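Local structure of pentalenene synthase (Streptomyces chartreusis NRRL 3882, 6Q4S) at residues V207-F221 with M262-R276. The protein probably converts farnesyl diphosphate, with magnesium as cofactor, into the bicyclic sesquiterpenol 7-epi-alpha-eudesmol by 1,10-cyclization. Sequence-based numbering, arbitrary orientation.
Sequences VMERMRDLAADTIGF and MTIACLDEYLELQER
Glu-269 OE2 takes a hydrogen bond from Arg-210 NE at 2.9 Å and a weak one from Arg-210 NH2 at 3.2 Å. The NE donor meets it from above the carboxylate plane. Arg-210 NH2 also donates to Glu-269 OE1 at 2.8 Å, on the syn side, so the arginine grips the carboxylate side-on with two nitrogens. The two flat groups are turned 48° apart, so the salt bridge is twisted. With CG anti to the backbone N (chi1 -174°) and an extended chain beyond it, Glu-269 reaches across to the arginine. Leu-214 CD2 lies against one face of the guanidinium, offset toward its rim, and Leu-214 CD1 packs against Glu-269 CG. An alanine in place of Arg-210 would probably leave the Glu-269 carboxylate without its charged mate and take away the Arg-210 CG contact on Leu-273 CD1, now 3.4 Å.

The two segments run roughly antiparallel, their axes 8.7 Å apart at closest approach, and interlock by knobs into holes. Leu-214 fits among Cys-266, Glu-269, Tyr-270 and Leu-273. Leu-273 fits among Val-207, Arg-210, Met-211 and Leu-214. Met-211 bends at chi3 (69°), and its side chain crosses that of Tyr-270 at about a right angle, with Met-211 CE 3.6 Å from Tyr-270 CE1. Further along, Cys-266 SG lies 3.8 Å from Phe-221 CE2, a sulfur-aromatic contact. Thr-218 OG1 touches Cys-266 CB but gives its hydrogen bond to Leu-214 O in its own helix. Asp-217 turns its charge to Arg-178.

This joins helix 206-228 to helix 252-284 in the all-helical terpene synthase fold. Phe-221 lies near Arg-177, a probable substrate-binding residue. The interlocked leucines probably set the helix spacing, while the partly exposed ion pair probably helps fix the register.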
loop_
_atom_site.group_PDB
_atom_site.type_symbol
_atom_site.label_atom_id
_atom_site.label_comp_id
_atom_site.label_asym_id
_atom_site.label_seq_id
_atom_site.Cartn_x
_atom_site.Cartn_y
_atom_site.Cartn_z
ATOM N N VAL A 207 21.248 -0.345 -3.404
ATOM C CA VAL A 207 21.908 -0.899 -2.257
ATOM C C VAL A 207 20.984 -1.180 -1.079
ATOM O O VAL A 207 21.028 -2.263 -0.480
ATOM C CB VAL A 207 23.091 -0.004 -1.804
ATOM C CG1 VAL A 207 23.706 -0.502 -0.517
ATOM C CG2 VAL A 207 24.185 0.067 -2.859
ATOM N N MET A 208 20.209 -0.183 -0.660
ATOM C CA MET A 208 19.299 -0.378 0.448
ATOM C C MET A 208 18.149 -1.367 0.116
ATOM O O MET A 208 17.752 -2.158 0.974
ATOM C CB MET A 208 18.761 0.979 0.898
ATOM C CG MET A 208 17.756 0.918 2.030
ATOM S SD MET A 208 18.457 0.328 3.571
ATOM C CE MET A 208 18.997 1.931 4.247
ATOM N N GLU A 209 17.631 -1.338 -1.103
ATOM C CA GLU A 209 16.549 -2.255 -1.452
ATOM C C GLU A 209 17.046 -3.682 -1.372
ATOM O O GLU A 209 16.362 -4.554 -0.843
ATOM C CB GLU A 209 15.998 -2.068 -2.862
ATOM C CG GLU A 209 15.212 -0.796 -2.998
ATOM C CD GLU A 209 14.317 -0.758 -4.213
ATOM O OE1 GLU A 209 14.400 -1.646 -5.114
ATOM O OE2 GLU A 209 13.519 0.203 -4.252
ATOM N N ARG A 210 18.244 -3.908 -1.906
ATOM C CA ARG A 210 18.856 -5.227 -1.782
ATOM C C ARG A 210 19.192 -5.646 -0.350
ATOM O O ARG A 210 19.055 -6.806 0.024
ATOM C CB ARG A 210 20.092 -5.251 -2.721
ATOM C CG ARG A 210 20.824 -6.544 -2.774
ATOM C CD ARG A 210 20.014 -7.598 -3.437
ATOM N NE ARG A 210 20.818 -8.800 -3.610
ATOM C CZ ARG A 210 20.314 -10.001 -3.891
ATOM N NH1 ARG A 210 18.995 -10.220 -4.040
ATOM N NH2 ARG A 210 21.137 -11.006 -4.003
ATOM N N MET A 211 19.658 -4.716 0.483
ATOM C CA MET A 211 19.923 -5.026 1.867
ATOM C C MET A 211 18.704 -5.546 2.637
ATOM O O MET A 211 18.824 -6.465 3.417
ATOM C CB MET A 211 20.513 -3.827 2.600
ATOM C CG MET A 211 21.960 -3.596 2.215
ATOM S SD MET A 211 22.650 -2.046 2.843
ATOM C CE MET A 211 22.765 -2.247 4.610
ATOM N N ARG A 212 17.542 -4.937 2.394
ATOM C CA ARG A 212 16.299 -5.353 3.008
ATOM C C ARG A 212 15.912 -6.766 2.552
ATOM O O ARG A 212 15.492 -7.600 3.364
ATOM C CB ARG A 212 15.188 -4.334 2.663
ATOM C CG ARG A 212 15.391 -2.971 3.331
ATOM C CD ARG A 212 14.629 -1.810 2.685
ATOM N NE ARG A 212 13.164 -1.936 2.701
ATOM C CZ ARG A 212 12.345 -1.592 3.701
ATOM N NH1 ARG A 212 12.810 -1.107 4.836
ATOM N NH2 ARG A 212 11.020 -1.711 3.546
ATOM N N ASP A 213 16.047 -7.015 1.258
ATOM C CA ASP A 213 15.800 -8.353 0.719
ATOM C C ASP A 213 16.730 -9.405 1.303
ATOM O O ASP A 213 16.250 -10.474 1.715
ATOM C CB ASP A 213 15.949 -8.377 -0.772
ATOM C CG ASP A 213 14.791 -7.742 -1.500
ATOM O OD1 ASP A 213 13.644 -7.586 -0.975
ATOM O OD2 ASP A 213 15.027 -7.473 -2.681
ATOM N N LEU A 214 18.018 -9.108 1.400
ATOM C CA LEU A 214 18.950 -10.091 2.056
ATOM C C LEU A 214 18.720 -10.286 3.544
ATOM O O LEU A 214 18.851 -11.389 4.070
ATOM C CB LEU A 214 20.392 -9.685 1.832
ATOM C CG LEU A 214 20.844 -9.686 0.378
ATOM C CD1 LEU A 214 22.101 -8.885 0.211
ATOM C CD2 LEU A 214 21.090 -11.110 -0.168
ATOM N N ALA A 215 18.368 -9.214 4.262
ATOM C CA ALA A 215 18.009 -9.339 5.647
ATOM C C ALA A 215 16.805 -10.262 5.758
ATOM O O ALA A 215 16.706 -11.097 6.672
ATOM C CB ALA A 215 17.698 -7.971 6.278
ATOM N N ALA A 216 15.841 -10.112 4.861
ATOM C CA ALA A 216 14.672 -10.968 4.937
ATOM C C ALA A 216 15.058 -12.457 4.620
ATOM O O ALA A 216 14.593 -13.412 5.272
ATOM C CB ALA A 216 13.631 -10.496 3.974
ATOM N N ASP A 217 15.921 -12.642 3.640
ATOM C CA ASP A 217 16.403 -14.047 3.332
ATOM C C ASP A 217 17.063 -14.668 4.548
ATOM O O ASP A 217 16.702 -15.765 4.972
ATOM C CB ASP A 217 17.402 -14.066 2.185
ATOM C CG ASP A 217 16.780 -13.659 0.864
ATOM O OD1 ASP A 217 15.517 -13.701 0.718
ATOM O OD2 ASP A 217 17.555 -13.257 -0.019
ATOM N N THR A 218 18.006 -13.926 5.116
ATOM C CA THR A 218 18.818 -14.391 6.197
ATOM C C THR A 218 17.954 -14.777 7.298
ATOM O O THR A 218 18.067 -15.858 7.824
ATOM C CB THR A 218 19.776 -13.292 6.650
ATOM O OG1 THR A 218 20.623 -12.932 5.572
ATOM C CG2 THR A 218 20.628 -13.719 7.833
ATOM N N ILE A 219 17.033 -13.911 7.679
ATOM C CA ILE A 219 16.174 -14.215 8.824
ATOM C C ILE A 219 15.222 -15.350 8.537
ATOM O O ILE A 219 15.017 -16.184 9.395
ATOM C CB ILE A 219 15.401 -12.963 9.320
ATOM C CG1 ILE A 219 16.385 -11.980 9.889
ATOM C CG2 ILE A 219 14.339 -13.357 10.368
ATOM C CD1 ILE A 219 15.866 -10.548 9.867
ATOM N N GLY A 220 14.656 -15.412 7.327
ATOM C CA GLY A 220 13.693 -16.521 7.028
ATOM C C GLY A 220 14.407 -17.875 7.044
ATOM O O GLY A 220 13.873 -18.873 7.546
ATOM N N PHE A 221 15.620 -17.887 6.514
ATOM C CA PHE A 221 16.418 -19.151 6.462
ATOM C C PHE A 221 16.894 -19.575 7.873
ATOM O O PHE A 221 16.844 -20.756 8.212
ATOM C CB PHE A 221 17.608 -18.985 5.557
ATOM C CG PHE A 221 17.273 -18.821 4.072
ATOM C CD1 PHE A 221 16.020 -19.086 3.525
ATOM C CD2 PHE A 221 18.262 -18.371 3.231
ATOM C CE1 PHE A 221 15.763 -18.873 2.150
ATOM C CE2 PHE A 221 18.018 -18.159 1.870
ATOM C CZ PHE A 221 16.796 -18.420 1.334
ATOM N N MET A 262 23.785 -21.503 2.503
ATOM C CA MET A 262 22.926 -20.485 1.842
ATOM C C MET A 262 22.739 -19.186 2.699
ATOM O O MET A 262 22.768 -18.046 2.190
ATOM C CB MET A 262 21.554 -21.103 1.618
ATOM C CG MET A 262 21.525 -22.165 0.516
ATOM S SD MET A 262 19.840 -22.659 0.082
ATOM C CE MET A 262 19.232 -21.218 -0.811
ATOM N N THR A 263 22.563 -19.426 3.991
ATOM C CA THR A 263 22.335 -18.408 4.989
ATOM C C THR A 263 23.546 -17.547 5.178
ATOM O O THR A 263 23.433 -16.328 5.086
ATOM C CB THR A 263 21.909 -19.012 6.306
ATOM O OG1 THR A 263 20.759 -19.809 6.111
ATOM C CG2 THR A 263 21.569 -17.939 7.319
ATOM N N ILE A 264 24.712 -18.168 5.364
ATOM C CA ILE A 264 25.989 -17.440 5.416
ATOM C C ILE A 264 26.310 -16.680 4.122
ATOM O O ILE A 264 26.799 -15.559 4.168
ATOM C CB ILE A 264 27.145 -18.406 5.825
ATOM C CG1 ILE A 264 26.990 -18.759 7.302
ATOM C CG2 ILE A 264 28.534 -17.828 5.534
ATOM C CD1 ILE A 264 27.535 -20.117 7.640
ATOM N N ALA A 265 26.008 -17.257 2.960
ATOM C CA ALA A 265 26.130 -16.538 1.695
ATOM C C ALA A 265 25.199 -15.260 1.577
ATOM O O ALA A 265 25.618 -14.266 0.991
ATOM C CB ALA A 265 25.842 -17.505 0.522
ATOM N N CYS A 266 23.945 -15.328 2.044
ATOM C CA CYS A 266 23.030 -14.130 2.121
ATOM C C CYS A 266 23.621 -13.098 3.049
ATOM O O CYS A 266 23.714 -11.942 2.675
ATOM C CB CYS A 266 21.654 -14.490 2.687
ATOM S SG CYS A 266 20.681 -15.458 1.519
ATOM N N LEU A 267 23.987 -13.558 4.255
ATOM C CA LEU A 267 24.677 -12.718 5.256
ATOM C C LEU A 267 25.915 -12.024 4.705
ATOM O O LEU A 267 26.034 -10.786 4.787
ATOM C CB LEU A 267 25.001 -13.524 6.492
ATOM C CG LEU A 267 25.499 -12.785 7.728
ATOM C CD1 LEU A 267 24.558 -11.714 8.294
ATOM C CD2 LEU A 267 25.784 -13.823 8.801
ATOM N N ASP A 268 26.821 -12.774 4.072
ATOM C CA ASP A 268 28.018 -12.143 3.519
ATOM C C ASP A 268 27.752 -11.157 2.426
ATOM O O ASP A 268 28.509 -10.195 2.317
ATOM C CB ASP A 268 29.037 -13.153 2.949
ATOM C CG ASP A 268 29.564 -14.124 3.988
ATOM O OD1 ASP A 268 29.580 -13.823 5.215
ATOM O OD2 ASP A 268 29.936 -15.234 3.540
ATOM N N GLU A 269 26.753 -11.384 1.579
ATOM C CA GLU A 269 26.426 -10.384 0.589
ATOM C C GLU A 269 25.838 -9.101 1.320
ATOM O O GLU A 269 26.125 -7.977 0.907
ATOM C CB GLU A 269 25.457 -10.897 -0.474
ATOM C CG GLU A 269 25.231 -9.861 -1.597
ATOM C CD GLU A 269 24.115 -10.188 -2.604
ATOM O OE1 GLU A 269 23.607 -11.327 -2.642
ATOM O OE2 GLU A 269 23.714 -9.279 -3.386
ATOM N N TYR A 270 25.002 -9.323 2.327
ATOM C CA TYR A 270 24.474 -8.254 3.205
ATOM C C TYR A 270 25.630 -7.415 3.789
ATOM O O TYR A 270 25.661 -6.156 3.634
ATOM C CB TYR A 270 23.537 -8.778 4.356
ATOM C CG TYR A 270 23.199 -7.633 5.321
ATOM C CD1 TYR A 270 22.240 -6.655 4.975
ATOM C CD2 TYR A 270 23.908 -7.468 6.485
ATOM C CE1 TYR A 270 21.978 -5.584 5.809
ATOM C CE2 TYR A 270 23.680 -6.387 7.325
ATOM C CZ TYR A 270 22.724 -5.435 6.991
ATOM O OH TYR A 270 22.505 -4.360 7.845
ATOM N N LEU A 271 26.611 -8.100 4.390
ATOM C CA LEU A 271 27.787 -7.417 4.917
ATOM C C LEU A 271 28.596 -6.630 3.876
ATOM O O LEU A 271 29.081 -5.530 4.197
ATOM C CB LEU A 271 28.661 -8.384 5.685
ATOM C CG LEU A 271 27.993 -8.987 6.907
ATOM C CD1 LEU A 271 28.867 -10.081 7.526
ATOM C CD2 LEU A 271 27.628 -7.920 7.954
ATOM N N GLU A 272 28.715 -7.139 2.647
ATOM C CA GLU A 272 29.371 -6.378 1.540
ATOM C C GLU A 272 28.601 -5.097 1.191
ATOM O O GLU A 272 29.196 -4.051 0.865
ATOM C CB GLU A 272 29.504 -7.191 0.241
ATOM C CG GLU A 272 30.517 -8.345 0.246
ATOM C CD GLU A 272 30.301 -9.439 -0.845
ATOM O OE1 GLU A 272 29.490 -9.280 -1.806
ATOM O OE2 GLU A 272 30.965 -10.506 -0.735
ATOM N N LEU A 273 27.277 -5.175 1.183
ATOM C CA LEU A 273 26.481 -3.974 0.838
ATOM C C LEU A 273 26.561 -2.991 2.010
ATOM O O LEU A 273 26.664 -1.778 1.817
ATOM C CB LEU A 273 25.050 -4.351 0.454
ATOM C CG LEU A 273 24.941 -5.114 -0.843
ATOM C CD1 LEU A 273 23.561 -5.707 -1.015
ATOM C CD2 LEU A 273 25.247 -4.205 -1.991
ATOM N N GLN A 274 26.554 -3.486 3.225
ATOM C CA GLN A 274 26.800 -2.607 4.366
ATOM C C GLN A 274 28.054 -1.710 4.218
ATOM O O GLN A 274 28.018 -0.522 4.527
ATOM C CB GLN A 274 26.921 -3.385 5.646
ATOM C CG GLN A 274 25.831 -3.174 6.635
ATOM C CD GLN A 274 26.096 -3.813 7.968
ATOM O OE1 GLN A 274 27.259 -4.141 8.338
ATOM N NE2 GLN A 274 25.044 -3.916 8.758
ATOM N N GLU A 275 29.162 -2.275 3.751
ATOM C CA GLU A 275 30.396 -1.479 3.558
ATOM C C GLU A 275 30.254 -0.479 2.402
ATOM O O GLU A 275 31.008 0.497 2.313
ATOM C CB GLU A 275 31.623 -2.420 3.394
ATOM C CG GLU A 275 32.060 -3.047 4.730
ATOM C CD GLU A 275 32.579 -4.501 4.640
ATOM O OE1 GLU A 275 33.424 -4.820 3.761
ATOM O OE2 GLU A 275 32.158 -5.343 5.480
ATOM N N ARG A 276 29.286 -0.692 1.523
ATOM C CA ARG A 276 29.052 0.249 0.419
ATOM C C ARG A 276 28.142 1.469 0.757
ATOM O O ARG A 276 27.994 2.377 -0.050
ATOM C CB ARG A 276 28.492 -0.531 -0.759
ATOM C CG ARG A 276 29.215 -0.238 -2.051
ATOM C CD ARG A 276 28.526 -0.943 -3.203
ATOM N NE ARG A 276 28.804 -2.372 -3.162
ATOM C CZ ARG A 276 28.190 -3.288 -3.916
ATOM N NH1 ARG A 276 27.212 -2.940 -4.768
ATOM N NH2 ARG A 276 28.541 -4.576 -3.799
#